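Local structure of putative pyridoxal phosphate-dependent transferase (Clostridium difficile, 4DQ6) at residues A[78-81]-A[82-86]; A[179-182]-A[183-187]; A[189-192]-A[193-196]; A[252-255]-A[256-259]. The protein binds pyridoxal-5'-phosphate and is probably a transferase of the class I and II aminotransferase family. All coordinates share one frame; numbering follows the deposited sequence.

Interaction 1 (A[78-81]-A[82-86]); sequences NWLY and RRHNW
Trp79 carries Arg83 one turn further along helix 70-84. Its CG stands anti to the backbone N (chi1 -171°), and Arg83 CG settles over one face of the indole as a CH-pi contact, 3.6 Å from the centroid of the six-membered ring. Arg82 meets the same indole at its edge, NH2 lying 3.4 Å from CE3 of Trp79, with guanidinium and ring nearly perpendicular. In the backbone, Arg83 N donates to Trp79 O. Leu80 O serves the end of the helix: it accepts from His84 N and, from the opposite face of its carbonyl plane, from Trp86 N at 3.2 Å. The Leu80 side chain runs beside that of Trp86, CD1 touching CZ3 at 3.9 Å. Tyr81 O takes Asn85 N at 2.9 Å where Asn85 turns to positive phi, and a water bridges Tyr81 O and Asn85 OD1. The polar ends have partners beyond the turn: Trp79 NE1 bonds Asp208, Arg82 binds Glu289 and Tyr285 O, and Arg83 binds Glu289 and Glu293. The tryptophan thus supports the apolar stem of Arg83, while Glu289 and Glu293 on helix 289-313 balance the positive charges of the two arginines.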
# COMPACT_ATOMS: atom_id res chain seq x y z
N ASN A 78 -14.74 -2.01 -18.46
CA ASN A 78 -15.53 -1.13 -19.32
C ASN A 78 -14.77 0.05 -19.84
O ASN A 78 -14.90 0.40 -20.99
CB ASN A 78 -16.79 -0.69 -18.57
CG ASN A 78 -17.73 -1.86 -18.33
OD1 ASN A 78 -17.64 -2.91 -19.03
ND2 ASN A 78 -18.61 -1.74 -17.34
N TRP A 79 -13.93 0.66 -19.01
CA TRP A 79 -12.99 1.70 -19.50
C TRP A 79 -12.10 1.25 -20.61
O TRP A 79 -11.96 1.88 -21.64
CB TRP A 79 -12.14 2.16 -18.33
CG TRP A 79 -11.30 3.36 -18.65
CD1 TRP A 79 -9.93 3.41 -18.87
CD2 TRP A 79 -11.73 4.76 -18.62
NE1 TRP A 79 -9.53 4.69 -19.07
CE2 TRP A 79 -10.57 5.56 -18.89
CE3 TRP A 79 -12.96 5.40 -18.44
CZ2 TRP A 79 -10.64 6.96 -18.97
CZ3 TRP A 79 -13.00 6.79 -18.46
CH2 TRP A 79 -11.86 7.54 -18.76
N LEU A 80 -11.44 0.11 -20.43
CA LEU A 80 -10.49 -0.31 -21.41
C LEU A 80 -11.18 -0.61 -22.75
O LEU A 80 -10.60 -0.37 -23.82
CB LEU A 80 -9.74 -1.55 -20.93
CG LEU A 80 -8.82 -1.38 -19.72
CD1 LEU A 80 -8.04 -2.67 -19.35
CD2 LEU A 80 -7.94 -0.19 -19.80
N TYR A 81 -12.38 -1.18 -22.72
CA TYR A 81 -13.10 -1.32 -23.96
C TYR A 81 -13.56 -0.00 -24.59
O TYR A 81 -13.33 0.22 -25.77
CB TYR A 81 -14.29 -2.30 -23.86
CG TYR A 81 -14.84 -2.55 -25.24
CD1 TYR A 81 -14.16 -3.34 -26.14
CD2 TYR A 81 -16.00 -1.94 -25.65
CE1 TYR A 81 -14.63 -3.53 -27.42
CE2 TYR A 81 -16.48 -2.13 -26.93
CZ TYR A 81 -15.79 -2.92 -27.80
OH TYR A 81 -16.27 -3.09 -29.06
N ARG A 82 -14.16 0.87 -23.80
CA ARG A 82 -14.73 2.13 -24.31
C ARG A 82 -13.66 3.02 -24.89
O ARG A 82 -13.84 3.63 -25.93
CB ARG A 82 -15.27 3.01 -23.18
CG ARG A 82 -16.37 2.48 -22.30
CD ARG A 82 -17.35 3.60 -22.02
NE ARG A 82 -16.93 4.67 -21.10
CZ ARG A 82 -16.62 4.50 -19.82
NH1 ARG A 82 -16.55 3.30 -19.29
NH2 ARG A 82 -16.33 5.55 -19.08
N ARG A 83 -12.58 3.14 -24.14
CA ARG A 83 -11.54 4.08 -24.47
C ARG A 83 -10.50 3.54 -25.44
O ARG A 83 -10.00 4.28 -26.24
CB ARG A 83 -10.86 4.59 -23.20
CG ARG A 83 -11.82 5.16 -22.17
CD ARG A 83 -12.37 6.52 -22.55
NE ARG A 83 -11.33 7.52 -22.81
CZ ARG A 83 -11.57 8.74 -23.26
NH1 ARG A 83 -12.82 9.12 -23.49
NH2 ARG A 83 -10.59 9.59 -23.46
N HIS A 84 -10.17 2.26 -25.33
CA HIS A 84 -9.04 1.72 -26.09
C HIS A 84 -9.43 0.61 -27.01
O HIS A 84 -8.57 0.06 -27.70
CB HIS A 84 -7.97 1.23 -25.17
CG HIS A 84 -7.53 2.24 -24.17
ND1 HIS A 84 -7.11 3.47 -24.54
CD2 HIS A 84 -7.41 2.17 -22.81
CE1 HIS A 84 -6.79 4.16 -23.43
NE2 HIS A 84 -6.98 3.37 -22.38
N ASN A 85 -10.70 0.24 -27.05
CA ASN A 85 -11.15 -0.89 -27.87
C ASN A 85 -10.38 -2.17 -27.53
O ASN A 85 -10.13 -3.01 -28.41
CB ASN A 85 -11.00 -0.57 -29.36
CG ASN A 85 -12.05 -1.27 -30.20
OD1 ASN A 85 -13.24 -1.43 -29.81
ND2 ASN A 85 -11.63 -1.67 -31.41
N TRP A 86 -10.10 -2.37 -26.27
CA TRP A 86 -9.39 -3.54 -25.80
C TRP A 86 -10.32 -4.28 -24.86
O TRP A 86 -10.67 -3.76 -23.78
CB TRP A 86 -8.13 -3.09 -25.08
CG TRP A 86 -7.30 -4.22 -24.60
CD1 TRP A 86 -7.23 -5.49 -25.12
CD2 TRP A 86 -6.36 -4.18 -23.51
NE1 TRP A 86 -6.33 -6.26 -24.40
CE2 TRP A 86 -5.75 -5.49 -23.44
CE3 TRP A 86 -5.96 -3.19 -22.63
CZ2 TRP A 86 -4.85 -5.81 -22.45
CZ3 TRP A 86 -5.03 -3.54 -21.64
CH2 TRP A 86 -4.48 -4.79 -21.60
O HOH W 1 -14.41 0.61 -28.29

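Interaction 2 (A[179-182]-A[183-187]); sequences RVWT and KDELK
Arg179 and Glu185 form a salt bridge in which the guanidinium meets the carboxylate end-on. NH1 of Arg179 reaches OE1 of Glu185 at 2.8 Å and NH2 reaches OE2 at 3.0 Å, each oxygen using its syn lone pair, with the two planes only 20° from coplanar. Bends at chi2 and chi3 fold the arginine back over Trp181, whose CE3 lies against one guanidinium face; NE of Arg179 is taken by Glu323.

Among the hydrogen bonds, Thr182 N donates almost straight to Glu185 OE1 (2.9 Å, 176°), using the anti lone pair, so this oxygen is gripped by two donors from different sides. In return Glu185 N donates to Thr182 OG1 at 3.1 Å. With chi1 at 66°, OG1 sits between the threonine's own N and carbonyl carbon, turned toward the first turn of the helix. Thr182 O accepts from Leu186 N at 2.9 Å.

The apolar contact is between Trp181 CB and Leu186 CG, 3.7 Å apart, the two side chains crossing at about a right angle; both also rest on Leu170 of strand 165-171, and Trp181 NE1 bonds Cys171 O. Reciprocal bonds between Thr182 at the N-cap and Glu185 make a capping box, and Trp181 with Leu186 adds the hydrophobic staple that often accompanies one, here starting helix 183-195.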
# COMPACT_ATOMS: atom_id res chain seq x y z
N ARG A 179 6.24 10.15 -26.59
CA ARG A 179 5.86 9.29 -27.75
C ARG A 179 4.62 8.42 -27.42
O ARG A 179 4.61 7.71 -26.42
CB ARG A 179 6.99 8.37 -28.26
CG ARG A 179 8.05 9.02 -29.16
CD ARG A 179 7.56 9.69 -30.42
NE ARG A 179 6.46 8.98 -31.06
CZ ARG A 179 6.54 7.96 -31.90
NH1 ARG A 179 5.46 7.38 -32.34
NH2 ARG A 179 7.74 7.50 -32.25
N VAL A 180 3.64 8.45 -28.31
CA VAL A 180 2.54 7.53 -28.35
C VAL A 180 2.88 6.55 -29.50
O VAL A 180 2.78 6.90 -30.66
CB VAL A 180 1.20 8.29 -28.55
CG1 VAL A 180 0.05 7.33 -28.80
CG2 VAL A 180 0.90 9.15 -27.32
N TRP A 181 3.38 5.37 -29.18
CA TRP A 181 3.84 4.47 -30.22
C TRP A 181 2.69 4.09 -31.14
O TRP A 181 1.56 3.82 -30.68
CB TRP A 181 4.43 3.23 -29.59
CG TRP A 181 5.57 3.53 -28.60
CD1 TRP A 181 5.56 3.31 -27.23
CD2 TRP A 181 6.85 4.16 -28.87
NE1 TRP A 181 6.72 3.69 -26.67
CE2 TRP A 181 7.52 4.27 -27.58
CE3 TRP A 181 7.42 4.69 -29.97
CZ2 TRP A 181 8.84 4.77 -27.48
CZ3 TRP A 181 8.74 5.19 -29.87
CH2 TRP A 181 9.38 5.30 -28.64
N THR A 182 2.97 4.00 -32.45
CA THR A 182 1.94 3.54 -33.38
C THR A 182 1.85 2.01 -33.36
O THR A 182 2.73 1.31 -32.84
CB THR A 182 2.24 3.99 -34.82
OG1 THR A 182 3.43 3.29 -35.23
CG2 THR A 182 2.49 5.51 -34.90
N LYS A 183 0.74 1.50 -33.84
CA LYS A 183 0.56 0.04 -33.92
C LYS A 183 1.70 -0.58 -34.64
O LYS A 183 2.23 -1.59 -34.19
CB LYS A 183 -0.76 -0.26 -34.58
CG LYS A 183 -0.98 -1.76 -34.73
CD LYS A 183 -2.15 -1.97 -35.68
CE LYS A 183 -3.44 -1.85 -34.90
NZ LYS A 183 -3.60 -3.00 -33.96
N ASP A 184 2.11 0.01 -35.76
CA ASP A 184 3.23 -0.58 -36.49
C ASP A 184 4.56 -0.55 -35.73
O ASP A 184 5.41 -1.49 -35.82
CB ASP A 184 3.40 0.03 -37.87
CG ASP A 184 2.30 -0.39 -38.87
OD1 ASP A 184 1.53 -1.32 -38.60
OD2 ASP A 184 2.30 0.20 -39.99
N GLU A 185 4.77 0.49 -34.93
CA GLU A 185 5.97 0.52 -34.10
C GLU A 185 5.93 -0.56 -33.02
O GLU A 185 6.93 -1.20 -32.70
CB GLU A 185 6.20 1.88 -33.45
CG GLU A 185 6.68 2.95 -34.39
CD GLU A 185 6.71 4.33 -33.76
OE1 GLU A 185 5.65 4.73 -33.29
OE2 GLU A 185 7.79 4.97 -33.77
N LEU A 186 4.75 -0.78 -32.46
CA LEU A 186 4.57 -1.78 -31.42
C LEU A 186 4.62 -3.19 -31.99
O LEU A 186 5.24 -4.09 -31.38
CB LEU A 186 3.24 -1.56 -30.73
CG LEU A 186 3.18 -0.26 -29.93
CD1 LEU A 186 1.72 0.01 -29.56
CD2 LEU A 186 4.07 -0.36 -28.70
N LYS A 187 4.10 -3.37 -33.19
CA LYS A 187 4.23 -4.68 -33.87
C LYS A 187 5.66 -5.04 -34.10
O LYS A 187 6.06 -6.17 -33.87
CB LYS A 187 3.55 -4.65 -35.22
CG LYS A 187 2.04 -4.71 -35.11
CD LYS A 187 1.41 -4.44 -36.48
CE LYS A 187 0.05 -5.11 -36.57
NZ LYS A 187 -0.19 -5.51 -37.99

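Interaction 3 (A[189-192]-A[193-196]); sequences LGDI and CLKH
Leu189 to Cys193, Gly190 to Leu194, Asp191 to Lys195 and Ile192 to His196 are joined by successive i to i+4 backbone bonds, the shortest from Leu194 N to Gly190 O at 2.9 Å and the most bent from His196 N to Ile192 O, at 141°. Of the side chains, Leu189 and Cys193 share the buried flank: the CD1 branch of the leucine lies 4.1 Å from SG of the cysteine. Cys193 has SG anti to its carbonyl carbon (chi1 -73°), which tilts the sulfur back along the helix, 3.6 Å from Leu189 O. Both residues pack on Phe168 of strand 165-171. Helix 183-195 is the connecting helix of a beta-alpha-beta unit, linking the parallel strands 165-171 and 199-203, and this flank is the one that lies on the sheet. Next to it, Ile192 packs on Tyr155 and Ile158 of helix 155-161. Its CG2 approaches CD2 of His196 at 4.2 Å, a loose touch between obliquely crossing side chains. The same CD2 lies 3.4 Å from Ile192 O, which sits at the edge of the imidazole near its plane. His196, the first residue to leave helical geometry, turns its ring to helix 155-161, where NE2 bonds Glu159. Leu194 lays CB 3.4 Å from Gly190 O and, together with Asp191, touches Phe226 of helix 224-228.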
# COMPACT_ATOMS: atom_id res chain seq x y z
N LEU A 189 8.33 -4.15 -32.43
CA LEU A 189 8.92 -4.51 -31.14
C LEU A 189 8.43 -5.87 -30.67
O LEU A 189 9.19 -6.69 -30.18
CB LEU A 189 8.59 -3.45 -30.07
CG LEU A 189 8.98 -3.73 -28.61
CD1 LEU A 189 10.53 -3.91 -28.54
CD2 LEU A 189 8.32 -2.60 -27.74
N GLY A 190 7.12 -6.08 -30.74
CA GLY A 190 6.56 -7.27 -30.14
C GLY A 190 6.99 -8.50 -30.93
O GLY A 190 7.12 -9.56 -30.36
N ASP A 191 7.20 -8.32 -32.23
CA ASP A 191 7.70 -9.42 -33.06
C ASP A 191 9.09 -9.81 -32.66
O ASP A 191 9.41 -11.01 -32.58
CB ASP A 191 7.68 -9.00 -34.52
CG ASP A 191 6.32 -9.08 -35.12
OD1 ASP A 191 5.41 -9.68 -34.49
OD2 ASP A 191 6.15 -8.57 -36.26
N ILE A 192 9.95 -8.83 -32.43
CA ILE A 192 11.29 -9.11 -31.92
C ILE A 192 11.23 -9.91 -30.63
O ILE A 192 11.87 -10.91 -30.44
CB ILE A 192 12.10 -7.80 -31.72
CG1 ILE A 192 12.41 -7.16 -33.09
CG2 ILE A 192 13.41 -8.08 -31.00
CD1 ILE A 192 13.03 -5.78 -32.98
N CYS A 193 10.39 -9.47 -29.71
CA CYS A 193 10.37 -10.08 -28.40
C CYS A 193 9.79 -11.49 -28.45
O CYS A 193 10.34 -12.41 -27.83
CB CYS A 193 9.60 -9.21 -27.43
SG CYS A 193 10.48 -7.72 -26.94
N LEU A 194 8.70 -11.67 -29.19
CA LEU A 194 8.13 -13.02 -29.39
C LEU A 194 9.21 -13.94 -29.93
O LEU A 194 9.34 -15.10 -29.47
CB LEU A 194 7.02 -12.97 -30.43
CG LEU A 194 5.56 -12.83 -30.03
CD1 LEU A 194 4.69 -12.49 -31.24
CD2 LEU A 194 5.12 -14.16 -29.41
N LYS A 195 9.96 -13.45 -30.92
CA LYS A 195 10.94 -14.28 -31.62
C LYS A 195 11.99 -14.81 -30.65
O LYS A 195 12.44 -15.95 -30.77
CB LYS A 195 11.62 -13.46 -32.74
CG LYS A 195 12.27 -14.24 -33.86
CD LYS A 195 12.32 -13.37 -35.13
CE LYS A 195 13.66 -13.42 -35.83
NZ LYS A 195 13.81 -14.70 -36.59
N HIS A 196 12.38 -13.98 -29.70
CA HIS A 196 13.48 -14.27 -28.80
C HIS A 196 13.01 -14.71 -27.44
O HIS A 196 13.80 -14.81 -26.53
CB HIS A 196 14.43 -13.09 -28.68
CG HIS A 196 15.24 -12.83 -29.93
ND1 HIS A 196 16.33 -13.58 -30.28
CD2 HIS A 196 15.07 -11.89 -30.94
CE1 HIS A 196 16.83 -13.10 -31.44
NE2 HIS A 196 16.06 -12.05 -31.83

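Interaction 4 (A[252-255]-A[256-259]); sequences LPDE and KDYK
Asp254 OD1 accepts from Lys256 N at 2.8 Å, the donor arriving nearly in line with the C-O bond and its N-H somewhat bent, at 145°. The carboxylate reaches there because CG is anti to the aspartate's own N (chi1 -178°), swinging it forward over the first turn. CB of Lys256 also nears OD1, at 3.4 Å, and the two side chains run side by side, but the ammonium group lies well beyond contact. Asp254 is thus the N-cap of helix 255-267, closing an Asx turn, and its negative charge at the helix start would suit the helix dipole. The first helical bonds follow: Tyr258 N to Asp254 O and Lys259 N to Glu255 O, both 3.0 Å. Asp257 comes back against the cap, with OD2 3.7 Å from Asp254 CB. Its OD2 is held by Lys199 and by a water, which in turn accepts from Asp254 N at 3.0 Å; the lysine probably eases the closeness of the two acids, whose OD2 atoms lie 4.6 Å apart. Further out, Leu252 leads in from strand 248-251 and sets its CD2 3.6 Å from Asp257 O, while its CB faces that of Tyr258. Leu252 and Tyr258 both pack on Ile94 of strand 93-96, and Leu252 and Asp257 on Ile231 of strand 230-234. Pro253 O, between strand and cap, bonds Lys228.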
# COMPACT_ATOMS: atom_id res chain seq x y z
N LEU A 252 -3.12 -9.57 -16.62
CA LEU A 252 -2.30 -10.77 -16.91
C LEU A 252 -3.20 -11.85 -17.58
O LEU A 252 -3.86 -12.64 -16.92
CB LEU A 252 -1.64 -11.27 -15.64
CG LEU A 252 -0.93 -10.29 -14.74
CD1 LEU A 252 -1.85 -9.88 -13.57
CD2 LEU A 252 0.37 -10.89 -14.24
N PRO A 253 -3.20 -11.86 -18.91
CA PRO A 253 -4.02 -12.82 -19.67
C PRO A 253 -3.56 -14.27 -19.55
O PRO A 253 -4.33 -15.17 -19.83
CB PRO A 253 -3.90 -12.32 -21.12
CG PRO A 253 -3.54 -10.88 -20.99
CD PRO A 253 -2.61 -10.84 -19.81
N ASP A 254 -2.31 -14.49 -19.18
CA ASP A 254 -1.80 -15.85 -18.99
C ASP A 254 -1.98 -16.25 -17.53
O ASP A 254 -1.46 -15.61 -16.61
CB ASP A 254 -0.34 -15.91 -19.45
CG ASP A 254 0.25 -17.31 -19.33
OD1 ASP A 254 -0.05 -18.03 -18.40
OD2 ASP A 254 1.02 -17.71 -20.21
N GLU A 255 -2.76 -17.29 -17.28
CA GLU A 255 -3.07 -17.67 -15.90
C GLU A 255 -1.84 -18.03 -15.06
O GLU A 255 -1.86 -17.90 -13.85
CB GLU A 255 -4.11 -18.78 -15.81
CG GLU A 255 -3.78 -20.06 -16.51
CD GLU A 255 -5.08 -20.78 -16.84
OE1 GLU A 255 -5.96 -20.83 -15.93
OE2 GLU A 255 -5.21 -21.28 -17.99
N LYS A 256 -0.77 -18.48 -15.70
CA LYS A 256 0.46 -18.80 -14.94
C LYS A 256 1.19 -17.57 -14.42
O LYS A 256 1.71 -17.59 -13.31
CB LYS A 256 1.44 -19.60 -15.76
CG LYS A 256 0.90 -20.94 -16.19
CD LYS A 256 1.93 -21.65 -17.04
CE LYS A 256 3.17 -22.06 -16.24
NZ LYS A 256 3.83 -23.25 -16.88
N ASP A 257 1.19 -16.52 -15.23
CA ASP A 257 1.63 -15.18 -14.78
C ASP A 257 0.74 -14.61 -13.69
O ASP A 257 1.25 -14.04 -12.69
CB ASP A 257 1.65 -14.19 -15.94
CG ASP A 257 2.66 -14.50 -17.00
OD1 ASP A 257 3.70 -15.24 -16.78
OD2 ASP A 257 2.46 -13.94 -18.10
N TYR A 258 -0.58 -14.74 -13.88
CA TYR A 258 -1.49 -14.27 -12.87
C TYR A 258 -1.13 -14.90 -11.53
O TYR A 258 -1.05 -14.23 -10.48
CB TYR A 258 -2.93 -14.53 -13.29
CG TYR A 258 -3.94 -14.05 -12.33
CD1 TYR A 258 -4.19 -14.78 -11.19
CD2 TYR A 258 -4.67 -12.89 -12.57
CE1 TYR A 258 -5.12 -14.36 -10.28
CE2 TYR A 258 -5.58 -12.47 -11.64
CZ TYR A 258 -5.79 -13.21 -10.51
OH TYR A 258 -6.72 -12.85 -9.54
N LYS A 259 -0.97 -16.21 -11.54
CA LYS A 259 -0.75 -16.92 -10.30
C LYS A 259 0.53 -16.48 -9.65
O LYS A 259 0.60 -16.34 -8.46
CB LYS A 259 -0.70 -18.44 -10.51
CG LYS A 259 -0.33 -19.18 -9.24
CD LYS A 259 -0.42 -20.69 -9.40
CE LYS A 259 -0.78 -21.33 -8.06
NZ LYS A 259 0.31 -21.24 -7.07
O HOH W 2 -0.03 -12.68 -18.58

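Overall arrangement
All four contacts are local and follow in series along the chain; none nests in or crosses another. Interaction 1 closes the C-terminal end of helix 70-84, before strand 93-96. Interaction 2 starts helix 183-195 after the loop from strand 165-171, with the Trp181 side chain about 10 Å from the bound pyridoxal-5'-phosphate. Interaction 3 ends that same helix, their centres 14 Å apart. Interaction 4 starts helix 255-267 where strand 248-251 stops. Interactions 1 and 4 come within about 5 Å at their nearest atoms without touching. Each contact packs on strands of the seven-stranded mixed sheet, to which 1 and 4 are joined through strand 230-234, and 2 and 3 through strand 165-171.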